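Local coordinates for uncharacterized protein MJ1062 (Methanocaldococcus jannaschii, PDB 3EO4) that is of unknown function but carries a GNAT-type acetyltransferase domain, the part present here, and may have acyltransferase and hexosyltransferase activity as a whole protein, at residues Pro46-Trp49 against Glu50-Tyr53; Gly104-Ile107 against Gly108-Val112; Met57-Asn61 against Arg62-Ile66. All blocks are in the same frame, centred on the assembly; numbering follows the deposited sequence.

Contact 1: Pro46-Trp49 against Glu50-Tyr53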
loop_
_atom_site.group_PDB
_atom_site.type_symbol
_atom_site.label_atom_id
_atom_site.label_comp_id
_atom_site.label_asym_id
_atom_site.label_seq_id
_atom_site.Cartn_x
_atom_site.Cartn_y
_atom_site.Cartn_z
ATOM N N PRO A 46 -11.317 2.521 4.349
ATOM C CA PRO A 46 -10.440 2.303 3.199
ATOM C C PRO A 46 -11.179 2.652 1.905
ATOM O O PRO A 46 -12.409 2.699 1.885
ATOM C CB PRO A 46 -10.166 0.794 3.252
ATOM C CG PRO A 46 -10.424 0.416 4.633
ATOM C CD PRO A 46 -11.563 1.264 5.080
ATOM N N LEU A 47 -10.432 2.888 0.835
ATOM C CA LEU A 47 -11.028 3.226 -0.468
ATOM C C LEU A 47 -11.599 2.017 -1.179
ATOM O O LEU A 47 -11.216 0.894 -0.889
ATOM C CB LEU A 47 -9.956 3.847 -1.349
ATOM C CG LEU A 47 -9.762 5.362 -1.425
ATOM C CD1 LEU A 47 -10.177 6.124 -0.164
ATOM C CD2 LEU A 47 -8.340 5.669 -1.845
ATOM N N LYS A 48 -12.517 2.230 -2.112
ATOM C CA LYS A 48 -12.940 1.152 -3.001
ATOM C C LYS A 48 -12.307 1.406 -4.368
ATOM O O LYS A 48 -12.175 2.555 -4.785
ATOM C CB LYS A 48 -14.468 1.089 -3.090
ATOM C CG LYS A 48 -15.110 1.021 -1.717
ATOM C CD LYS A 48 -16.620 0.820 -1.773
ATOM C CE LYS A 48 -17.216 1.170 -0.436
ATOM N NZ LYS A 48 -18.676 0.921 -0.420
ATOM N N TRP A 49 -11.896 0.343 -5.055
ATOM C CA TRP A 49 -11.322 0.477 -6.391
ATOM C C TRP A 49 -12.201 1.360 -7.309
ATOM O O TRP A 49 -11.689 2.286 -7.943
ATOM C CB TRP A 49 -11.082 -0.893 -7.022
ATOM C CG TRP A 49 -10.543 -0.814 -8.428
ATOM C CD1 TRP A 49 -11.212 -1.100 -9.582
ATOM C CD2 TRP A 49 -9.207 -0.440 -8.818
ATOM N NE1 TRP A 49 -10.386 -0.910 -10.668
ATOM C CE2 TRP A 49 -9.154 -0.496 -10.224
ATOM C CE3 TRP A 49 -8.060 -0.038 -8.106
ATOM C CZ2 TRP A 49 -7.989 -0.194 -10.945
ATOM C CZ3 TRP A 49 -6.895 0.281 -8.828
ATOM C CH2 TRP A 49 -6.875 0.190 -10.231
ATOM N N GLU A 50 -13.506 1.108 -7.355
ATOM C CA GLU A 50 -14.372 1.892 -8.244
ATOM C C GLU A 50 -14.246 3.400 -7.992
ATOM O O GLU A 50 -14.123 4.163 -8.938
ATOM C CB GLU A 50 -15.831 1.397 -8.201
ATOM C CG GLU A 50 -16.578 1.827 -6.958
ATOM C CD GLU A 50 -17.267 0.680 -6.266
ATOM O OE1 GLU A 50 -18.498 0.533 -6.488
ATOM O OE2 GLU A 50 -16.574 -0.071 -5.509
ATOM N N GLU A 51 -14.187 3.812 -6.721
ATOM C CA GLU A 51 -13.981 5.219 -6.358
ATOM C C GLU A 51 -12.588 5.710 -6.758
ATOM O O GLU A 51 -12.421 6.796 -7.306
ATOM C CB GLU A 51 -14.096 5.409 -4.848
ATOM C CG GLU A 51 -15.397 4.940 -4.210
ATOM C CD GLU A 51 -15.303 4.861 -2.676
ATOM O OE1 GLU A 51 -14.169 4.804 -2.105
ATOM O OE2 GLU A 51 -16.391 4.826 -2.038
ATOM N N HIS A 52 -11.590 4.906 -6.444
ATOM C CA HIS A 52 -10.230 5.233 -6.792
ATOM C C HIS A 52 -10.035 5.367 -8.309
ATOM O O HIS A 52 -9.340 6.273 -8.782
ATOM C CB HIS A 52 -9.315 4.161 -6.223
ATOM C CG HIS A 52 -7.864 4.456 -6.390
ATOM N ND1 HIS A 52 -7.268 5.580 -5.862
ATOM C CD2 HIS A 52 -6.881 3.759 -7.003
ATOM C CE1 HIS A 52 -5.983 5.574 -6.160
ATOM N NE2 HIS A 52 -5.719 4.475 -6.846
ATOM N N TYR A 53 -10.632 4.449 -9.056
ATOM C CA TYR A 53 -10.422 4.395 -10.490
ATOM C C TYR A 53 -11.236 5.481 -11.193
ATOM O O TYR A 53 -10.818 6.044 -12.205
ATOM C CB TYR A 53 -10.770 2.998 -11.036
ATOM C CG TYR A 53 -10.254 2.769 -12.434
ATOM C CD1 TYR A 53 -8.880 2.713 -12.666
ATOM C CD2 TYR A 53 -11.120 2.655 -13.523
ATOM C CE1 TYR A 53 -8.373 2.520 -13.923
ATOM C CE2 TYR A 53 -10.617 2.465 -14.807
ATOM C CZ TYR A 53 -9.223 2.399 -14.984
ATOM O OH TYR A 53 -8.642 2.214 -16.214
HETATM O O HOH W 1 -14.522 3.821 1.073
#
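The backbone turns from loop into helix at K48 and W49, whose carbonyls take the first helical bonds: H52 N to K48 O at 2.9 Å and Y53 N to W49 O at 2.7 Å. K48 is the N-cap. Its own N-H is taken by E51 OE1 at 3.1 Å. The bond is straight (165°), but K48 N stands above the carboxylate plane. The extended E51 chain, with CG beside its own backbone N, reaches back for this bond.

W49, H52 and Y53 form an aromatic cluster. W49 and Y53 both have CG opposite the backbone N and lie side by side, pointing the same way. Y53 CB sits over a face of the indole in a CH-pi contact, 4.1 Å from the five-membered ring centroid. The W49 six-membered ring and the Y53 ring are near parallel (19°) but slid apart and barely overlap; W49 CZ2 meets Y53 CD1 at 3.5 Å. W49 CZ3 meets the H52 ring edge in plane.

L47, W49 and H52 pack on M28 of helix 24-31, and H52 NE2 hydrogen-bonds L24 O. In the second subunit, R76 on strand 74-84 makes a cation-pi contact with W49.

Contact 2: Gly104-Ile107 against Gly108-Val112. With MES (2-(N-morpholino)-ethanesulfonic acid), chain E.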
loop_
_atom_site.group_PDB
_atom_site.type_symbol
_atom_site.label_atom_id
_atom_site.label_comp_id
_atom_site.label_asym_id
_atom_site.label_seq_id
_atom_site.Cartn_x
_atom_site.Cartn_y
_atom_site.Cartn_z
ATOM N N GLY A 104 9.337 12.263 9.068
ATOM C CA GLY A 104 10.282 13.043 9.860
ATOM C C GLY A 104 11.714 12.996 9.337
ATOM O O GLY A 104 12.636 13.278 10.087
ATOM N N LYS A 105 11.909 12.662 8.058
ATOM C CA LYS A 105 13.267 12.647 7.451
ATOM C C LYS A 105 13.444 13.538 6.212
ATOM O O LYS A 105 14.407 13.363 5.441
ATOM C CB LYS A 105 13.725 11.218 7.163
ATOM C CG LYS A 105 14.077 10.472 8.434
ATOM C CD LYS A 105 14.121 8.972 8.208
ATOM C CE LYS A 105 14.713 8.285 9.431
ATOM N NZ LYS A 105 14.366 6.842 9.449
ATOM N N HIS A 106 12.519 14.493 6.055
ATOM C CA HIS A 106 12.583 15.546 5.039
ATOM C C HIS A 106 12.234 15.103 3.626
ATOM O O HIS A 106 12.339 15.888 2.688
ATOM C CB HIS A 106 13.960 16.220 5.020
ATOM C CG HIS A 106 14.277 17.001 6.253
ATOM N ND1 HIS A 106 14.055 16.513 7.521
ATOM C CD2 HIS A 106 14.843 18.221 6.411
ATOM C CE1 HIS A 106 14.460 17.402 8.412
ATOM N NE2 HIS A 106 14.940 18.449 7.764
ATOM N N ILE A 107 11.816 13.854 3.465
ATOM C CA ILE A 107 11.450 13.376 2.134
ATOM C C ILE A 107 10.285 14.156 1.566
ATOM O O ILE A 107 10.301 14.541 0.383
ATOM C CB ILE A 107 11.163 11.879 2.145
ATOM C CG1 ILE A 107 12.502 11.135 2.252
ATOM C CG2 ILE A 107 10.450 11.464 0.866
ATOM C CD1 ILE A 107 12.525 10.016 3.229
ATOM N N GLY A 108 9.280 14.402 2.406
ATOM C CA GLY A 108 8.096 15.120 1.940
ATOM C C GLY A 108 8.466 16.546 1.592
ATOM O O GLY A 108 8.046 17.091 0.574
ATOM N N ARG A 109 9.268 17.144 2.458
ATOM C CA ARG A 109 9.746 18.494 2.262
ATOM C C ARG A 109 10.465 18.649 0.916
ATOM O O ARG A 109 10.132 19.537 0.139
ATOM C CB ARG A 109 10.666 18.855 3.418
ATOM C CG ARG A 109 11.150 20.263 3.398
ATOM C CD ARG A 109 12.216 20.505 4.439
ATOM N NE ARG A 109 12.572 21.918 4.384
ATOM C CZ ARG A 109 13.654 22.412 3.784
ATOM N NH1 ARG A 109 14.550 21.601 3.205
ATOM N NH2 ARG A 109 13.848 23.728 3.789
ATOM N N HIS A 110 11.449 17.792 0.652
ATOM C CA HIS A 110 12.201 17.822 -0.608
ATOM C C HIS A 110 11.318 17.559 -1.823
ATOM O O HIS A 110 11.532 18.129 -2.869
ATOM C CB HIS A 110 13.322 16.797 -0.578
ATOM C CG HIS A 110 14.454 17.180 0.319
ATOM N ND1 HIS A 110 14.278 17.495 1.653
ATOM C CD2 HIS A 110 15.784 17.293 0.082
ATOM C CE1 HIS A 110 15.446 17.795 2.194
ATOM N NE2 HIS A 110 16.376 17.678 1.264
ATOM N N SER A 111 10.343 16.680 -1.680
ATOM C CA SER A 111 9.424 16.378 -2.788
ATOM C C SER A 111 8.575 17.592 -3.124
ATOM O O SER A 111 8.437 17.963 -4.302
ATOM C CB SER A 111 8.487 15.214 -2.448
ATOM O OG SER A 111 9.198 14.024 -2.242
ATOM N N VAL A 112 8.008 18.217 -2.095
ATOM C CA VAL A 112 7.217 19.418 -2.316
ATOM C C VAL A 112 8.083 20.516 -2.960
ATOM O O VAL A 112 7.663 21.146 -3.925
ATOM C CB VAL A 112 6.498 19.886 -1.038
ATOM C CG1 VAL A 112 5.898 21.269 -1.242
ATOM C CG2 VAL A 112 5.418 18.857 -0.628
HETATM O O1 MES E . 0.453 13.601 6.002
HETATM C C2 MES E . 1.268 13.566 4.823
HETATM C C3 MES E . 2.691 14.094 5.071
HETATM N N4 MES E . 3.220 13.427 6.264
HETATM C C5 MES E . 2.418 12.459 7.010
HETATM C C6 MES E . 1.028 13.049 7.206
HETATM C C7 MES E . 4.564 13.746 6.746
HETATM C C8 MES E . 5.605 13.395 5.672
HETATM S S MES E . 7.103 13.870 6.225
HETATM O O1S MES E . 7.295 13.179 7.517
HETATM O O2S MES E . 8.226 13.526 5.311
HETATM O O3S MES E . 7.114 15.327 6.461
#
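H106 and I107 supply most of this local contact, where the loop after strand 92-97 becomes helix 107-121. H106 is the N-cap. Its carbonyl oxygen takes two donors from H110: the backbone N at 2.9 Å, nearly straight, and ring ND1 at 2.7 Å. The second bond is weak, with an angle of 126° at the hydrogen. H110 can make it because its CG lies beside its own backbone N (chi1 -72°). This turns the ring back toward the start of the helix. H110 CE1 then rests 3.6 Å from H106 CB and comes to the edge of the H106 ring, near its plane. With an alanine in place of H110, the weak second bond to H106 O would be lost and a gap would probably open beside H106 CB. H106 also runs alongside R109, with H106 CD2 4.0 Å from R109 CD. R109 NE goes on to S144 OG.

The place of this turn, at the start of the helix after the strand, is consistent with the GNAT pyrophosphate-binding loop, which in relatives holds the diphosphate of acetyl-CoA, though H106 stands where that loop usually has its first glycine. Here a MES sulfonate, probably from the crystallisation liquor, lies there. G104 N hydrogen-bonds MES O1S at 2.7 Å, and G108 N hydrogen-bonds MES O2S at 3.2 Å. N135 ND2 is a further hydrogen-bond partner of the MES. G108 has no CB, so O2S can come close to the chain. H106 and G104 both have positive phi, which shapes the turn.

I107 points its side chain into the fold, against I97 and I67. Its carbonyl oxygen is held by S111 twice, by N at 3.0 Å and by OG at 2.9 Å. The two donors arrive from opposite faces of the carbonyl plane.

Contact 3: Met57-Asn61 against Arg62-Ile66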
loop_
_atom_site.group_PDB
_atom_site.type_symbol
_atom_site.label_atom_id
_atom_site.label_comp_id
_atom_site.label_asym_id
_atom_site.label_seq_id
_atom_site.Cartn_x
_atom_site.Cartn_y
_atom_site.Cartn_z
HETATM N N MSE A 57 -9.742 8.247 -13.820
HETATM C CA MSE A 57 -10.316 8.588 -15.113
HETATM C C MSE A 57 -10.910 10.001 -15.129
HETATM O O MSE A 57 -11.228 10.517 -16.191
HETATM C CB MSE A 57 -11.389 7.561 -15.528
HETATM C CG MSE A 57 -10.878 6.108 -15.618
HETATM SE SE MSE A 57 -9.439 5.878 -16.974
HETATM C CE MSE A 57 -10.607 5.870 -18.576
ATOM N N SER A 58 -11.068 10.612 -13.957
ATOM C CA SER A 58 -11.666 11.945 -13.848
ATOM C C SER A 58 -10.646 13.087 -13.833
ATOM O O SER A 58 -11.041 14.253 -13.949
ATOM C CB SER A 58 -12.500 12.053 -12.573
ATOM O OG SER A 58 -13.882 11.868 -12.843
ATOM N N ARG A 59 -9.358 12.760 -13.662
ATOM C CA ARG A 59 -8.357 13.778 -13.395
ATOM C C ARG A 59 -8.342 14.913 -14.452
ATOM O O ARG A 59 -8.379 14.650 -15.647
ATOM C CB ARG A 59 -6.962 13.150 -13.235
ATOM C CG ARG A 59 -6.873 12.097 -12.141
ATOM C CD ARG A 59 -5.639 11.223 -12.292
ATOM N NE ARG A 59 -4.421 11.980 -12.081
ATOM C CZ ARG A 59 -3.529 12.267 -13.028
ATOM N NH1 ARG A 59 -2.447 12.979 -12.721
ATOM N NH2 ARG A 59 -3.701 11.832 -14.272
ATOM N N GLU A 60 -8.328 16.164 -13.984
ATOM C CA GLU A 60 -8.127 17.339 -14.827
ATOM C C GLU A 60 -7.357 18.388 -14.056
ATOM O O GLU A 60 -7.491 18.477 -12.828
ATOM C CB GLU A 60 -9.464 17.936 -15.246
ATOM C CG GLU A 60 -9.932 17.463 -16.595
ATOM C CD GLU A 60 -11.302 16.805 -16.524
ATOM O OE1 GLU A 60 -11.859 16.718 -15.391
ATOM O OE2 GLU A 60 -11.811 16.367 -17.594
ATOM N N ASN A 61 -6.573 19.186 -14.783
ATOM C CA ASN A 61 -5.837 20.327 -14.215
ATOM C C ASN A 61 -4.963 19.935 -13.034
ATOM O O ASN A 61 -4.799 20.700 -12.079
ATOM C CB ASN A 61 -6.814 21.450 -13.823
ATOM C CG ASN A 61 -7.580 21.984 -15.004
ATOM O OD1 ASN A 61 -6.991 22.537 -15.937
ATOM N ND2 ASN A 61 -8.890 21.812 -14.988
ATOM N N ARG A 62 -4.420 18.725 -13.089
ATOM C CA ARG A 62 -3.534 18.245 -12.045
ATOM C C ARG A 62 -2.445 17.372 -12.629
ATOM O O ARG A 62 -2.558 16.886 -13.754
ATOM C CB ARG A 62 -4.297 17.473 -10.967
ATOM C CG ARG A 62 -5.023 16.216 -11.436
ATOM C CD ARG A 62 -5.750 15.548 -10.252
ATOM N NE ARG A 62 -4.859 14.956 -9.241
ATOM C CZ ARG A 62 -5.053 15.053 -7.917
ATOM N NH1 ARG A 62 -6.074 15.750 -7.438
ATOM N NH2 ARG A 62 -4.218 14.462 -7.064
ATOM N N VAL A 63 -1.376 17.223 -11.862
ATOM C CA VAL A 63 -0.299 16.317 -12.178
ATOM C C VAL A 63 -0.043 15.537 -10.885
ATOM O O VAL A 63 -0.075 16.126 -9.793
ATOM C CB VAL A 63 0.964 17.084 -12.595
ATOM C CG1 VAL A 63 2.205 16.146 -12.630
ATOM C CG2 VAL A 63 0.762 17.792 -13.934
ATOM N N ASP A 64 0.164 14.222 -11.009
ATOM C CA ASP A 64 0.543 13.392 -9.870
ATOM C C ASP A 64 1.876 12.720 -10.126
ATOM O O ASP A 64 2.141 12.232 -11.233
ATOM C CB ASP A 64 -0.508 12.311 -9.627
ATOM C CG ASP A 64 -1.836 12.883 -9.216
ATOM O OD1 ASP A 64 -2.116 12.906 -7.994
ATOM O OD2 ASP A 64 -2.597 13.307 -10.116
ATOM N N TRP A 65 2.726 12.708 -9.111
ATOM C CA TRP A 65 4.024 12.034 -9.209
ATOM C C TRP A 65 4.105 10.943 -8.147
ATOM O O TRP A 65 3.456 11.013 -7.106
ATOM C CB TRP A 65 5.189 12.998 -8.970
ATOM C CG TRP A 65 5.439 14.111 -9.946
ATOM C CD1 TRP A 65 6.346 14.104 -10.985
ATOM C CD2 TRP A 65 4.873 15.444 -9.926
ATOM N NE1 TRP A 65 6.348 15.326 -11.624
ATOM C CE2 TRP A 65 5.464 16.166 -10.995
ATOM C CE3 TRP A 65 3.913 16.084 -9.126
ATOM C CZ2 TRP A 65 5.119 17.503 -11.293
ATOM C CZ3 TRP A 65 3.573 17.423 -9.417
ATOM C CH2 TRP A 65 4.174 18.113 -10.492
ATOM N N ILE A 66 4.905 9.927 -8.436
ATOM C CA ILE A 66 5.388 8.998 -7.450
ATOM C C ILE A 66 6.733 9.540 -6.966
ATOM O O ILE A 66 7.559 9.997 -7.771
ATOM C CB ILE A 66 5.643 7.596 -8.094
ATOM C CG1 ILE A 66 4.370 7.079 -8.777
ATOM C CG2 ILE A 66 6.113 6.600 -7.068
ATOM C CD1 ILE A 66 3.178 6.942 -7.807
HETATM O O HOH W 2 0.169 13.192 -13.794
#
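R59, R62 and D64 form a salt-bridge network across the turn from helix 49-58 to strand 63-71 of the GNAT domain. The carboxylate of D64 is shared by two arginines that approach it differently. R62 comes side-on and flat. Its NE meets OD2 at 2.9 Å and its NH2 meets OD1 at 2.8 Å, each on a syn lone pair. Both bonds are almost straight, and both oxygens lie in the guanidinium plane. This is a two-to-two pairing, and it fixes the turn of the carboxylate.

R59 is also side-on, but both its nitrogens go to one atom. NH1 reaches D64 OD2 at 2.6 Å on the anti lone pair. NE reaches the same oxygen at 3.0 Å from above the carboxylate plane. The planes of the R59 guanidinium and the D64 carboxylate are inclined by 57°, although OD2 lies in the guanidinium plane. OD2 therefore takes three N-H donors.

The two arginine chains cross at about a right angle. R59 CB touches R62 CD at 4.0 Å. The NE atoms of the two are like charges close together, and the shared carboxylate between them probably offsets this. In R62, CG lies between the backbone N and the carbonyl carbon (chi1 61°), and a bend at chi3 then brings NE and NH2 onto the two oxygens of D64.

W55 of helix 49-58 touches both R62 and D64, and N82 of strand 74-84 lies against them too. N61, at the turn, lines the pocket that holds a polyether (PG6), probably from the crystallisation liquor. A water is wedged beside the network, accepting from R59 NH1 at 2.8 Å and from D64 N at 3.0 Å.

Overall arrangement
The three contacts lie in series along the chain; none nests in or crosses another. Contact 1 comes first, closing the loop after helix 34-37 onto the start of helix 49-58, at the edge that faces the second subunit. Contact 3 follows at the other end of the same helix and closes the turn into strand 63-71 of the five-stranded sheet. Their centres are 16 Å apart. Contact 2 comes last, where the loop after strand 92-97 enters helix 107-121. Its nearest atoms are about 7 Å from contact 3. Contacts 1 and 2 lie on opposite sides of the chain's centre.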